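Local coordinates for CRISPR-associated endonuclease Cas12b (Alicyclobacillus acidoterrestris, PDB 5U31), which uses a guide RNA to recognise and cleave invading DNA in a metal-dependent way, as part of the CRISPR adaptive immune system, at residues A[135-139]-A[176-181]; A[899-903]-A[960-964]; A[769-773]-A[793-797]. The protein carries 3 engineered substitutions. All coordinates share one frame. Numbering follows the deposited sequence.

Contact 1 of 3, residues A[135-139]-A[176-181]; sequences VGGLG and TADVLR. With nucleotides of chain D.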
loop_
_atom_site.group_PDB
_atom_site.type_symbol
_atom_site.label_atom_id
_atom_site.label_comp_id
_atom_site.label_asym_id
_atom_site.label_seq_id
_atom_site.Cartn_x
_atom_site.Cartn_y
_atom_site.Cartn_z
ATOM N N VAL A 135 -10.287 46.960 -6.049
ATOM C CA VAL A 135 -10.064 47.231 -7.462
ATOM C C VAL A 135 -9.325 46.097 -8.147
ATOM O O VAL A 135 -9.020 46.196 -9.339
ATOM C CB VAL A 135 -9.303 48.556 -7.665
ATOM C CG1 VAL A 135 -9.702 49.197 -8.971
ATOM C CG2 VAL A 135 -9.574 49.505 -6.512
ATOM N N GLY A 136 -9.020 45.026 -7.427
ATOM C CA GLY A 136 -8.351 43.894 -8.031
ATOM C C GLY A 136 -9.235 43.133 -9.001
ATOM O O GLY A 136 -10.460 43.265 -9.014
ATOM N N GLY A 137 -8.579 42.315 -9.823
ATOM C CA GLY A 137 -9.207 41.540 -10.884
ATOM C C GLY A 137 -9.513 42.340 -12.129
ATOM O O GLY A 137 -9.484 41.805 -13.242
ATOM N N LEU A 138 -9.813 43.627 -11.956
ATOM C CA LEU A 138 -10.000 44.528 -13.081
ATOM C C LEU A 138 -8.635 44.820 -13.688
ATOM O O LEU A 138 -7.670 44.088 -13.436
ATOM C CB LEU A 138 -10.714 45.798 -12.621
ATOM C CG LEU A 138 -11.904 45.557 -11.673
ATOM C CD1 LEU A 138 -12.426 46.825 -11.015
ATOM C CD2 LEU A 138 -13.032 44.842 -12.400
ATOM N N GLY A 139 -8.529 45.873 -14.486
ATOM C CA GLY A 139 -7.236 46.208 -15.054
ATOM C C GLY A 139 -6.766 47.584 -14.639
ATOM O O GLY A 139 -6.058 48.268 -15.386
ATOM N N THR A 176 -12.588 37.364 -15.795
ATOM C CA THR A 176 -12.635 37.857 -14.420
ATOM C C THR A 176 -13.191 39.275 -14.359
ATOM O O THR A 176 -14.100 39.565 -13.572
ATOM C CB THR A 176 -11.243 37.819 -13.795
ATOM O OG1 THR A 176 -10.695 36.502 -13.915
ATOM C CG2 THR A 176 -11.323 38.200 -12.332
ATOM N N ALA A 177 -12.650 40.173 -15.185
ATOM C CA ALA A 177 -13.049 41.573 -15.118
ATOM C C ALA A 177 -14.522 41.746 -15.450
ATOM O O ALA A 177 -15.201 42.594 -14.860
ATOM C CB ALA A 177 -12.185 42.409 -16.059
ATOM N N ASP A 178 -15.040 40.950 -16.386
ATOM C CA ASP A 178 -16.447 41.088 -16.749
ATOM C C ASP A 178 -17.356 40.530 -15.661
ATOM O O ASP A 178 -18.370 41.150 -15.317
ATOM C CB ASP A 178 -16.720 40.408 -18.089
ATOM C CG ASP A 178 -16.074 41.135 -19.254
ATOM O OD1 ASP A 178 -14.906 40.829 -19.580
ATOM O OD2 ASP A 178 -16.732 42.018 -19.844
ATOM N N VAL A 179 -17.009 39.369 -15.102
ATOM C CA VAL A 179 -17.801 38.819 -14.005
ATOM C C VAL A 179 -17.813 39.779 -12.824
ATOM O O VAL A 179 -18.863 40.031 -12.222
ATOM C CB VAL A 179 -17.273 37.432 -13.596
ATOM C CG1 VAL A 179 -17.866 37.023 -12.261
ATOM C CG2 VAL A 179 -17.610 36.405 -14.661
ATOM N N LEU A 180 -16.649 40.336 -12.481
ATOM C CA LEU A 180 -16.585 41.292 -11.380
ATOM C C LEU A 180 -17.468 42.500 -11.653
ATOM O O LEU A 180 -18.247 42.922 -10.790
ATOM C CB LEU A 180 -15.142 41.727 -11.143
ATOM C CG LEU A 180 -14.236 40.671 -10.520
ATOM C CD1 LEU A 180 -12.836 41.225 -10.347
ATOM C CD2 LEU A 180 -14.815 40.212 -9.193
ATOM N N ARG A 181 -17.363 43.071 -12.854
ATOM C CA ARG A 181 -18.185 44.229 -13.179
ATOM C C ARG A 181 -19.663 43.865 -13.206
ATOM O O ARG A 181 -20.511 44.671 -12.809
ATOM C CB ARG A 181 -17.747 44.835 -14.509
ATOM C CG ARG A 181 -16.487 45.672 -14.409
ATOM C CD ARG A 181 -16.248 46.452 -15.690
ATOM N NE ARG A 181 -15.141 45.913 -16.474
ATOM C CZ ARG A 181 -13.912 46.421 -16.478
ATOM N NH1 ARG A 181 -12.966 45.869 -17.226
ATOM N NH2 ARG A 181 -13.631 47.486 -15.736
ATOM P P DT D 6 -7.202 45.517 -4.288
ATOM O OP1 DT D 6 -7.728 46.724 -4.963
ATOM O OP2 DT D 6 -8.075 44.359 -3.961
ATOM O "O5'" DT D 6 -5.985 44.943 -5.153
ATOM C "C5'" DT D 6 -5.032 45.818 -5.697
ATOM C "C4'" DT D 6 -3.898 45.035 -6.319
ATOM O "O4'" DT D 6 -3.137 44.384 -5.293
ATOM C "C3'" DT D 6 -4.334 43.901 -7.233
ATOM O "O3'" DT D 6 -4.395 44.350 -8.567
ATOM C "C2'" DT D 6 -3.239 42.834 -7.049
ATOM C "C1'" DT D 6 -2.370 43.395 -5.921
ATOM N N1 DT D 6 -1.964 42.377 -4.925
ATOM C C2 DT D 6 -0.643 42.023 -4.848
ATOM O O2 DT D 6 0.218 42.518 -5.552
ATOM N N3 DT D 6 -0.356 41.068 -3.910
ATOM C C4 DT D 6 -1.245 40.442 -3.060
ATOM O O4 DT D 6 -0.886 39.595 -2.248
ATOM C C5 DT D 6 -2.625 40.854 -3.198
ATOM C C7 DT D 6 -3.685 40.242 -2.333
ATOM C C6 DT D 6 -2.915 41.793 -4.112
ATOM P P DT D 7 -4.825 43.340 -9.740
ATOM O OP1 DT D 7 -5.262 44.169 -10.888
ATOM O OP2 DT D 7 -5.740 42.323 -9.174
ATOM O "O5'" DT D 7 -3.454 42.638 -10.155
ATOM C "C5'" DT D 7 -2.439 43.399 -10.765
ATOM C "C4'" DT D 7 -1.197 42.566 -10.957
ATOM O "O4'" DT D 7 -0.757 42.061 -9.667
ATOM C "C3'" DT D 7 -1.378 41.334 -11.859
ATOM O "O3'" DT D 7 -0.262 41.220 -12.742
ATOM C "C2'" DT D 7 -1.419 40.188 -10.853
ATOM C "C1'" DT D 7 -0.453 40.698 -9.803
ATOM N N1 DT D 7 -0.601 40.028 -8.488
ATOM C C2 DT D 7 0.518 39.533 -7.858
ATOM O O2 DT D 7 1.641 39.624 -8.319
ATOM N N3 DT D 7 0.274 38.920 -6.662
ATOM C C4 DT D 7 -0.948 38.755 -6.045
ATOM O O4 DT D 7 -1.065 38.188 -4.971
ATOM C C5 DT D 7 -2.080 39.295 -6.755
ATOM C C7 DT D 7 -3.457 39.166 -6.180
ATOM C C6 DT D 7 -1.856 39.892 -7.935
#
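Val135 opens the loop by turning its backbone to the DNA: its N donates a hydrogen bond to OP1 of DT6 of chain D at 2.8 Å, while its side chain points away from segment 176-181 of helix 176-185. At Gly136 the chain passes so close to the next phosphate that a CB would be crowded by OP2 of DT7 of chain D; on the protein side, Gly136 O lies 3.4 Å from Leu180 CD1. At Gly137 both neighbours press in. Its N bonds OP2 of DT7 of chain D at 2.9 Å, its CA sits 3.7 Å from Leu180 CD1, and a CB would clash with that methyl; positive phi also favours glycine. Thr176, whose OG1 bonds Lys124, faces it with its methyl, CG2 being 4.1 Å from Gly137 O. Leu138 gives the loop its apolar grip on the helix: CD2 is 4.0 Å from Leu180 CB, meets the small Ala177 (CB at 4.5 Å), and reaches Arg181 CG at 4.1 Å, lying over one face of that guanidinium. Here a glycine-rich loop of the REC1 domain, backed by a helix, binds successive DNA phosphates through main-chain amides, which read the backbone rather than the bases.

Contact 2 of 3, residues A[899-903]-A[960-964]; sequences SSRFD and IFVSP. With nucleotides of chain E.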
loop_
_atom_site.group_PDB
_atom_site.type_symbol
_atom_site.label_atom_id
_atom_site.label_comp_id
_atom_site.label_asym_id
_atom_site.label_seq_id
_atom_site.Cartn_x
_atom_site.Cartn_y
_atom_site.Cartn_z
ATOM N N SER A 899 11.841 -14.070 -11.865
ATOM C CA SER A 899 13.118 -13.651 -11.292
ATOM C C SER A 899 13.620 -14.624 -10.242
ATOM O O SER A 899 14.829 -14.707 -10.009
ATOM C CB SER A 899 12.990 -12.265 -10.654
ATOM O OG SER A 899 12.830 -11.272 -11.642
ATOM N N SER A 900 12.714 -15.342 -9.585
ATOM C CA SER A 900 13.073 -16.288 -8.541
ATOM C C SER A 900 13.068 -17.730 -9.023
ATOM O O SER A 900 13.361 -18.632 -8.230
ATOM C CB SER A 900 12.120 -16.141 -7.350
ATOM O OG SER A 900 12.201 -14.845 -6.781
ATOM N N ARG A 901 12.747 -17.975 -10.294
ATOM C CA ARG A 901 12.611 -19.330 -10.813
ATOM C C ARG A 901 13.667 -19.695 -11.849
ATOM O O ARG A 901 13.686 -20.839 -12.314
ATOM C CB ARG A 901 11.211 -19.535 -11.407
ATOM C CG ARG A 901 10.096 -19.444 -10.377
ATOM C CD ARG A 901 8.782 -20.004 -10.908
ATOM N NE ARG A 901 7.730 -19.973 -9.896
ATOM C CZ ARG A 901 7.502 -20.952 -9.026
ATOM N NH1 ARG A 901 8.255 -22.045 -9.047
ATOM N NH2 ARG A 901 6.525 -20.841 -8.135
ATOM N N PHE A 902 14.541 -18.764 -12.221
ATOM C CA PHE A 902 15.635 -19.029 -13.144
ATOM C C PHE A 902 16.958 -18.630 -12.505
ATOM O O PHE A 902 17.022 -17.700 -11.695
ATOM C CB PHE A 902 15.452 -18.273 -14.462
ATOM C CG PHE A 902 14.468 -18.909 -15.397
ATOM C CD1 PHE A 902 14.906 -19.663 -16.471
ATOM C CD2 PHE A 902 13.104 -18.751 -15.208
ATOM C CE1 PHE A 902 14.008 -20.251 -17.339
ATOM C CE2 PHE A 902 12.198 -19.340 -16.073
ATOM C CZ PHE A 902 12.653 -20.091 -17.141
ATOM N N ASP A 903 18.017 -19.339 -12.885
ATOM C CA ASP A 903 19.336 -19.091 -12.320
ATOM C C ASP A 903 19.911 -17.783 -12.850
ATOM O O ASP A 903 19.887 -17.525 -14.056
ATOM C CB ASP A 903 20.267 -20.247 -12.658
ATOM C CG ASP A 903 21.349 -20.438 -11.627
ATOM O OD1 ASP A 903 21.052 -21.023 -10.566
ATOM O OD2 ASP A 903 22.493 -20.004 -11.876
ATOM N N ILE A 960 16.394 -21.561 -0.606
ATOM C CA ILE A 960 17.575 -21.980 -1.353
ATOM C C ILE A 960 17.137 -22.310 -2.770
ATOM O O ILE A 960 16.259 -23.158 -2.972
ATOM C CB ILE A 960 18.266 -23.183 -0.699
ATOM C CG1 ILE A 960 18.643 -22.849 0.745
ATOM C CG2 ILE A 960 19.486 -23.588 -1.510
ATOM C CD1 ILE A 960 19.085 -24.044 1.558
ATOM N N PHE A 961 17.736 -21.640 -3.747
ATOM C CA PHE A 961 17.409 -21.866 -5.145
ATOM C C PHE A 961 18.373 -22.888 -5.726
ATOM O O PHE A 961 19.592 -22.734 -5.609
ATOM C CB PHE A 961 17.469 -20.559 -5.934
ATOM C CG PHE A 961 17.219 -20.729 -7.401
ATOM C CD1 PHE A 961 18.274 -20.776 -8.295
ATOM C CD2 PHE A 961 15.928 -20.846 -7.886
ATOM C CE1 PHE A 961 18.047 -20.934 -9.643
ATOM C CE2 PHE A 961 15.694 -21.005 -9.235
ATOM C CZ PHE A 961 16.756 -21.048 -10.115
ATOM N N VAL A 962 17.825 -23.930 -6.342
ATOM C CA VAL A 962 18.607 -25.015 -6.921
ATOM C C VAL A 962 18.258 -25.120 -8.396
ATOM O O VAL A 962 17.078 -25.098 -8.763
ATOM C CB VAL A 962 18.338 -26.349 -6.206
ATOM C CG1 VAL A 962 19.196 -27.442 -6.800
ATOM C CG2 VAL A 962 18.601 -26.209 -4.723
ATOM N N SER A 963 19.278 -25.235 -9.239
ATOM C CA SER A 963 19.078 -25.366 -10.672
ATOM C C SER A 963 20.024 -26.432 -11.200
ATOM O O SER A 963 21.074 -26.684 -10.598
ATOM C CB SER A 963 19.322 -24.034 -11.403
ATOM O OG SER A 963 20.704 -23.736 -11.506
ATOM N N PRO A 964 19.674 -27.090 -12.307
ATOM C CA PRO A 964 20.616 -28.040 -12.910
ATOM C C PRO A 964 21.783 -27.293 -13.538
ATOM O O PRO A 964 21.600 -26.275 -14.210
ATOM C CB PRO A 964 19.768 -28.769 -13.961
ATOM C CG PRO A 964 18.679 -27.819 -14.287
ATOM C CD PRO A 964 18.386 -27.060 -13.022
ATOM P P DG E 4 8.307 -15.753 -9.750
ATOM O OP1 DG E 4 9.742 -15.852 -10.078
ATOM O OP2 DG E 4 7.582 -16.945 -9.260
ATOM O "O5'" DG E 4 8.157 -14.606 -8.661
ATOM C "C5'" DG E 4 8.779 -13.354 -8.872
ATOM C "C4'" DG E 4 8.178 -12.319 -7.952
ATOM O "O4'" DG E 4 6.896 -11.916 -8.470
ATOM C "C3'" DG E 4 7.898 -12.826 -6.553
ATOM O "O3'" DG E 4 9.048 -12.637 -5.745
ATOM C "C2'" DG E 4 6.749 -11.936 -6.100
ATOM C "C1'" DG E 4 6.009 -11.646 -7.406
ATOM N N9 DG E 4 4.799 -12.440 -7.592
ATOM C C8 DG E 4 4.543 -13.702 -7.106
ATOM N N7 DG E 4 3.363 -14.156 -7.436
ATOM C C5 DG E 4 2.802 -13.130 -8.188
ATOM C C6 DG E 4 1.536 -13.043 -8.817
ATOM O O6 DG E 4 0.630 -13.883 -8.835
ATOM N N1 DG E 4 1.372 -11.827 -9.476
ATOM C C2 DG E 4 2.313 -10.820 -9.521
ATOM N N2 DG E 4 1.978 -9.714 -10.204
ATOM N N3 DG E 4 3.501 -10.891 -8.937
ATOM C C4 DG E 4 3.676 -12.068 -8.290
ATOM P P DG E 2 1.063 -22.972 -10.218
ATOM O OP1 DG E 2 -0.299 -22.594 -9.783
ATOM O OP2 DG E 2 1.275 -23.422 -11.611
ATOM O "O5'" DG E 2 2.031 -21.723 -9.910
ATOM C "C5'" DG E 2 3.461 -21.876 -9.936
ATOM C "C4'" DG E 2 4.124 -20.820 -10.802
ATOM O "O4'" DG E 2 5.299 -21.377 -11.422
ATOM C "C3'" DG E 2 3.295 -20.354 -11.973
ATOM O "O3'" DG E 2 3.791 -19.126 -12.443
ATOM C "C2'" DG E 2 3.520 -21.470 -12.993
ATOM C "C1'" DG E 2 4.933 -21.973 -12.655
ATOM N N9 DG E 2 5.038 -23.430 -12.498
ATOM C C8 DG E 2 5.848 -24.092 -11.605
ATOM N N7 DG E 2 5.749 -25.389 -11.670
ATOM C C5 DG E 2 4.811 -25.615 -12.671
ATOM C C6 DG E 2 4.299 -26.836 -13.183
ATOM O O6 DG E 2 4.584 -27.996 -12.840
ATOM N N1 DG E 2 3.367 -26.621 -14.196
ATOM C C2 DG E 2 2.979 -25.387 -14.657
ATOM N N2 DG E 2 2.067 -25.380 -15.641
ATOM N N3 DG E 2 3.451 -24.235 -14.191
ATOM C C4 DG E 2 4.361 -24.422 -13.199
ATOM P P DG E 5 9.576 -13.817 -4.800
ATOM O OP1 DG E 5 10.942 -13.428 -4.400
ATOM O OP2 DG E 5 9.356 -15.114 -5.479
ATOM O "O5'" DG E 5 8.596 -13.763 -3.538
ATOM C "C5'" DG E 5 8.633 -12.643 -2.666
ATOM C "C4'" DG E 5 7.496 -12.696 -1.662
ATOM O "O4'" DG E 5 6.239 -12.792 -2.366
ATOM C "C3'" DG E 5 7.521 -13.890 -0.722
ATOM O "O3'" DG E 5 8.303 -13.577 0.430
ATOM C "C2'" DG E 5 6.047 -14.044 -0.362
ATOM C "C1'" DG E 5 5.347 -13.623 -1.653
ATOM N N9 DG E 5 5.002 -14.748 -2.502
ATOM C C8 DG E 5 5.645 -15.146 -3.649
ATOM N N7 DG E 5 5.116 -16.204 -4.198
ATOM C C5 DG E 5 4.057 -16.525 -3.357
ATOM C C6 DG E 5 3.119 -17.575 -3.439
ATOM O O6 DG E 5 3.034 -18.457 -4.300
ATOM N N1 DG E 5 2.211 -17.541 -2.383
ATOM C C2 DG E 5 2.216 -16.608 -1.373
ATOM N N2 DG E 5 1.262 -16.737 -0.437
ATOM N N3 DG E 5 3.094 -15.616 -1.285
ATOM C C4 DG E 5 3.979 -15.638 -2.308
#
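Residues 899-903 form an irregular loop that passes over one face of strand 960-964 without pairing with it. The CA atoms are 7.8 Å apart at Ser900 and Phe961 and close to 6.5 Å at Asp903 and Ser963, so the two chains advance in the same general sense with side chains filling the gap. Strand alternation decides which ones: Phe961 and Ser963 point toward the loop, Val962 away from it. The Phe961 ring packs against the loop backbone, with CD2 3.4 Å from Ser900 O, CE2 3.6 Å from Arg901 C and CZ 3.4 Å from Phe902 C. Asp903 OD1 approaches the edge of that ring, 3.1 Å from CE1, and accepts a weak hydrogen bond from Ser963 OG at 2.9 Å; its stronger partner is His973. While Phe961 packs against the loop, the loop's amides and side chains also serve the DNA of chain E. Ser900 N donates to OP1 of DG4 at 3.1 Å, and the short hydroxyl of Ser900 brings OG within 3.0 Å of DG5 OP1. The long Arg901 side chain spans to DG4, its NE making a weak bond to OP2 at 3.1 Å. Residues 898-901 bind single-stranded non-target DNA. In the fold, strand 960-964 is an inner strand of an antiparallel sheet, hydrogen-bonded to 911-915 and 972-976; Ser900 also touches Arg912 and Ala981, and helix 977-990 holds the loop through Asn980 and Asn984, which bond Phe902 O and Ser899 O respectively.

Contact 3 of 3, residues A[769-773]-A[793-797]; sequences YKFLK and RFAIT. With nucleotides of chain B; nucleotides of chain C.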
loop_
_atom_site.group_PDB
_atom_site.type_symbol
_atom_site.label_atom_id
_atom_site.label_comp_id
_atom_site.label_asym_id
_atom_site.label_seq_id
_atom_site.Cartn_x
_atom_site.Cartn_y
_atom_site.Cartn_z
ATOM N N TYR A 769 -4.990 -9.450 18.739
ATOM C CA TYR A 769 -6.194 -8.716 18.377
ATOM C C TYR A 769 -7.277 -9.667 17.884
ATOM O O TYR A 769 -8.419 -9.622 18.357
ATOM C CB TYR A 769 -5.857 -7.665 17.320
ATOM C CG TYR A 769 -7.008 -6.760 16.961
ATOM C CD1 TYR A 769 -7.230 -5.573 17.652
ATOM C CD2 TYR A 769 -7.870 -7.089 15.929
ATOM C CE1 TYR A 769 -8.285 -4.746 17.322
ATOM C CE2 TYR A 769 -8.924 -6.272 15.593
ATOM C CZ TYR A 769 -9.127 -5.102 16.289
ATOM O OH TYR A 769 -10.184 -4.296 15.942
ATOM N N LYS A 770 -6.927 -10.560 16.952
ATOM C CA LYS A 770 -7.921 -11.462 16.374
ATOM C C LYS A 770 -8.550 -12.352 17.438
ATOM O O LYS A 770 -9.759 -12.607 17.406
ATOM C CB LYS A 770 -7.296 -12.318 15.272
ATOM C CG LYS A 770 -6.696 -11.546 14.106
ATOM C CD LYS A 770 -5.976 -12.490 13.145
ATOM C CE LYS A 770 -5.209 -11.729 12.073
ATOM N NZ LYS A 770 -4.549 -12.647 11.099
ATOM N N PHE A 771 -7.751 -12.845 18.387
ATOM C CA PHE A 771 -8.337 -13.681 19.429
ATOM C C PHE A 771 -9.262 -12.874 20.331
ATOM O O PHE A 771 -10.356 -13.334 20.675
ATOM C CB PHE A 771 -7.261 -14.359 20.269
ATOM C CG PHE A 771 -7.801 -14.970 21.526
ATOM C CD1 PHE A 771 -8.505 -16.161 21.483
ATOM C CD2 PHE A 771 -7.644 -14.334 22.746
ATOM C CE1 PHE A 771 -9.024 -16.716 22.633
ATOM C CE2 PHE A 771 -8.162 -14.884 23.899
ATOM C CZ PHE A 771 -8.853 -16.077 23.843
ATOM N N LEU A 772 -8.831 -11.676 20.737
ATOM C CA LEU A 772 -9.666 -10.840 21.593
ATOM C C LEU A 772 -10.979 -10.490 20.908
ATOM O O LEU A 772 -12.042 -10.506 21.540
ATOM C CB LEU A 772 -8.910 -9.571 21.985
ATOM C CG LEU A 772 -7.818 -9.754 23.037
ATOM C CD1 LEU A 772 -7.130 -8.442 23.336
ATOM C CD2 LEU A 772 -8.415 -10.337 24.297
ATOM N N LYS A 773 -10.921 -10.168 19.613
ATOM C CA LYS A 773 -12.139 -9.961 18.840
ATOM C C LYS A 773 -13.021 -11.203 18.891
ATOM O O LYS A 773 -14.233 -11.115 19.123
ATOM C CB LYS A 773 -11.772 -9.612 17.396
ATOM C CG LYS A 773 -12.736 -8.684 16.674
ATOM C CD LYS A 773 -12.429 -7.222 16.971
ATOM C CE LYS A 773 -12.879 -6.318 15.828
ATOM N NZ LYS A 773 -12.155 -6.634 14.564
ATOM N N ARG A 793 -15.238 0.943 18.791
ATOM C CA ARG A 793 -13.811 0.749 18.610
ATOM C C ARG A 793 -13.376 -0.416 19.483
ATOM O O ARG A 793 -13.909 -0.610 20.580
ATOM C CB ARG A 793 -13.021 2.012 18.956
ATOM C CG ARG A 793 -12.617 2.829 17.748
ATOM C CD ARG A 793 -11.620 3.903 18.136
ATOM N NE ARG A 793 -12.274 5.045 18.762
ATOM C CZ ARG A 793 -11.621 6.077 19.279
ATOM N NH1 ARG A 793 -10.297 6.100 19.251
ATOM N NH2 ARG A 793 -12.292 7.083 19.825
ATOM N N PHE A 794 -12.434 -1.212 18.983
ATOM C CA PHE A 794 -11.986 -2.403 19.688
ATOM C C PHE A 794 -10.476 -2.374 19.836
ATOM O O PHE A 794 -9.760 -2.145 18.855
ATOM C CB PHE A 794 -12.409 -3.685 18.965
ATOM C CG PHE A 794 -12.262 -4.916 19.803
ATOM C CD1 PHE A 794 -11.040 -5.555 19.915
ATOM C CD2 PHE A 794 -13.341 -5.419 20.500
ATOM C CE1 PHE A 794 -10.901 -6.676 20.697
ATOM C CE2 PHE A 794 -13.210 -6.543 21.285
ATOM C CZ PHE A 794 -11.990 -7.173 21.384
ATOM N N ALA A 795 -10.004 -2.630 21.057
ATOM C CA ALA A 795 -8.580 -2.697 21.376
ATOM C C ALA A 795 -7.842 -1.499 20.786
ATOM O O ALA A 795 -6.912 -1.632 19.991
ATOM C CB ALA A 795 -7.971 -4.013 20.890
ATOM N N ILE A 796 -8.301 -0.313 21.183
ATOM C CA ILE A 796 -7.801 0.921 20.586
ATOM C C ILE A 796 -6.293 1.015 20.751
ATOM O O ILE A 796 -5.553 1.245 19.787
ATOM C CB ILE A 796 -8.511 2.136 21.207
ATOM C CG1 ILE A 796 -10.024 2.000 21.027
ATOM C CG2 ILE A 796 -7.991 3.425 20.596
ATOM C CD1 ILE A 796 -10.829 3.019 21.790
ATOM N N THR A 797 -5.813 0.800 21.974
ATOM C CA THR A 797 -4.398 0.998 22.258
ATOM C C THR A 797 -3.542 -0.109 21.646
ATOM O O THR A 797 -2.438 0.156 21.157
ATOM C CB THR A 797 -4.199 1.098 23.767
ATOM O OG1 THR A 797 -2.804 1.049 24.078
ATOM C CG2 THR A 797 -4.934 -0.036 24.472
ATOM P P G B 50 -9.527 -6.129 26.818
ATOM O OP1 G B 50 -8.161 -5.955 26.258
ATOM O OP2 G B 50 -9.750 -5.888 28.270
ATOM O "O5'" G B 50 -10.546 -5.230 25.984
ATOM C "C5'" G B 50 -10.636 -5.356 24.572
ATOM C "C4'" G B 50 -11.866 -4.680 24.021
ATOM O "O4'" G B 50 -13.064 -5.371 24.470
ATOM C "C3'" G B 50 -12.089 -3.244 24.461
ATOM O "O3'" G B 50 -11.295 -2.311 23.753
ATOM C "C2'" G B 50 -13.587 -3.068 24.253
ATOM O "O2'" G B 50 -13.891 -2.878 22.879
ATOM C "C1'" G B 50 -14.105 -4.438 24.684
ATOM N N9 G B 50 -14.442 -4.439 26.118
ATOM C C8 G B 50 -13.783 -5.087 27.134
ATOM N N7 G B 50 -14.322 -4.878 28.308
ATOM C C5 G B 50 -15.394 -4.035 28.054
ATOM C C6 G B 50 -16.355 -3.463 28.932
ATOM O O6 G B 50 -16.463 -3.585 30.160
ATOM N N1 G B 50 -17.266 -2.673 28.243
ATOM C C2 G B 50 -17.263 -2.456 26.891
ATOM N N2 G B 50 -18.228 -1.657 26.419
ATOM N N3 G B 50 -16.379 -2.979 26.063
ATOM C C4 G B 50 -15.480 -3.754 26.707
ATOM P P G B 51 -10.821 -0.958 24.472
ATOM O OP1 G B 51 -9.856 -0.270 23.577
ATOM O OP2 G B 51 -10.447 -1.267 25.870
ATOM O "O5'" G B 51 -12.144 -0.084 24.544
ATOM C "C5'" G B 51 -12.847 0.279 23.368
ATOM C "C4'" G B 51 -14.206 0.824 23.712
ATOM O "O4'" G B 51 -14.914 -0.126 24.545
ATOM C "C3'" G B 51 -14.204 2.100 24.529
ATOM O "O3'" G B 51 -14.006 3.247 23.723
ATOM C "C2'" G B 51 -15.561 2.056 25.219
ATOM O "O2'" G B 51 -16.588 2.470 24.332
ATOM C "C1'" G B 51 -15.722 0.558 25.477
ATOM N N9 G B 51 -15.301 0.174 26.836
ATOM C C8 G B 51 -14.214 -0.590 27.198
ATOM N N7 G B 51 -14.110 -0.761 28.489
ATOM C C5 G B 51 -15.193 -0.072 29.013
ATOM C C6 G B 51 -15.608 0.103 30.357
ATOM O O6 G B 51 -15.088 -0.324 31.393
ATOM N N1 G B 51 -16.760 0.872 30.440
ATOM C C2 G B 51 -17.425 1.401 29.369
ATOM N N2 G B 51 -18.515 2.110 29.666
ATOM N N3 G B 51 -17.056 1.251 28.110
ATOM C C4 G B 51 -15.938 0.507 28.006
ATOM P P DT C 11 -12.343 -0.703 15.168
ATOM O OP1 DT C 11 -11.818 -1.049 16.508
ATOM O OP2 DT C 11 -12.518 0.714 14.777
ATOM O "O5'" DT C 11 -11.421 -1.353 14.058
ATOM C "C5'" DT C 11 -10.531 -0.549 13.396
ATOM C "C4'" DT C 11 -9.676 -1.353 12.466
ATOM O "O4'" DT C 11 -10.500 -1.925 11.436
ATOM C "C3'" DT C 11 -8.634 -0.519 11.753
ATOM O "O3'" DT C 11 -7.363 -0.776 12.308
ATOM C "C2'" DT C 11 -8.717 -0.941 10.278
ATOM C "C1'" DT C 11 -9.727 -2.081 10.279
ATOM N N1 DT C 11 -10.626 -2.062 9.086
ATOM C C2 DT C 11 -10.262 -2.766 7.959
ATOM O O2 DT C 11 -9.241 -3.424 7.883
ATOM N N3 DT C 11 -11.144 -2.677 6.917
ATOM C C4 DT C 11 -12.327 -1.967 6.885
ATOM O O4 DT C 11 -13.052 -1.950 5.897
ATOM C C5 DT C 11 -12.651 -1.246 8.096
ATOM C C7 DT C 11 -13.912 -0.437 8.177
ATOM C C6 DT C 11 -11.791 -1.325 9.126
#
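Phe794 is the bump here, and segment 769-773 of helix 759-776 supplies much of the hollow. Its ring slots between Lys773 and the guide RNA: Lys773 CD lies over one face, 3.8 Å from the centroid in a CH-pi contact, and C4' of G50 of chain B over the opposite face. The rim of the ring points into the face of Tyr769, a T-shaped pair with centroids 5.7 Å apart and planes at 85°, while Leu772 closes another side, its CB 3.7 Å from Phe794 CE1. A flat aromatic suits so thin a slot. Ala795, a smaller bump, sets CB 3.7 Å from Tyr769 CE1. The loop backbone faces nucleic acid: Phe794 N donates to OP1 of DT11 of chain C at 2.6 Å, Ile796 N to OP1 of G51 of chain B at 2.9 Å. Ala795 is the N-cap of helix 796-822, which starts at the RNA phosphate. Behind, helix 759-776 packs Phe771 on helices 641-658 and 709-739 and Leu772 on Trp734 and Arg735.

How the contacts relate
All three contacts put backbone amides against phosphates, yet they serve different nucleic acid strands at widely separated places. Contact 1, in REC1, lies about 70 Å from contact 2 between centres, on the opposite side of the chain's centre, and about 58 Å from contact 3. Contacts 2 and 3 are nearer, about 42 Å between centres and 24 Å between nearest atoms, and contact 3 bridges REC2 and RuvC-II beside the guide. Contact 2 alone borders the cutting site: the Ser900 side chain is about 4 Å from that of Arg912, a phosphate-binding residue, and about 7 Å from that of Ala571, an engineered replacement at a position assigned to the RuvC active site.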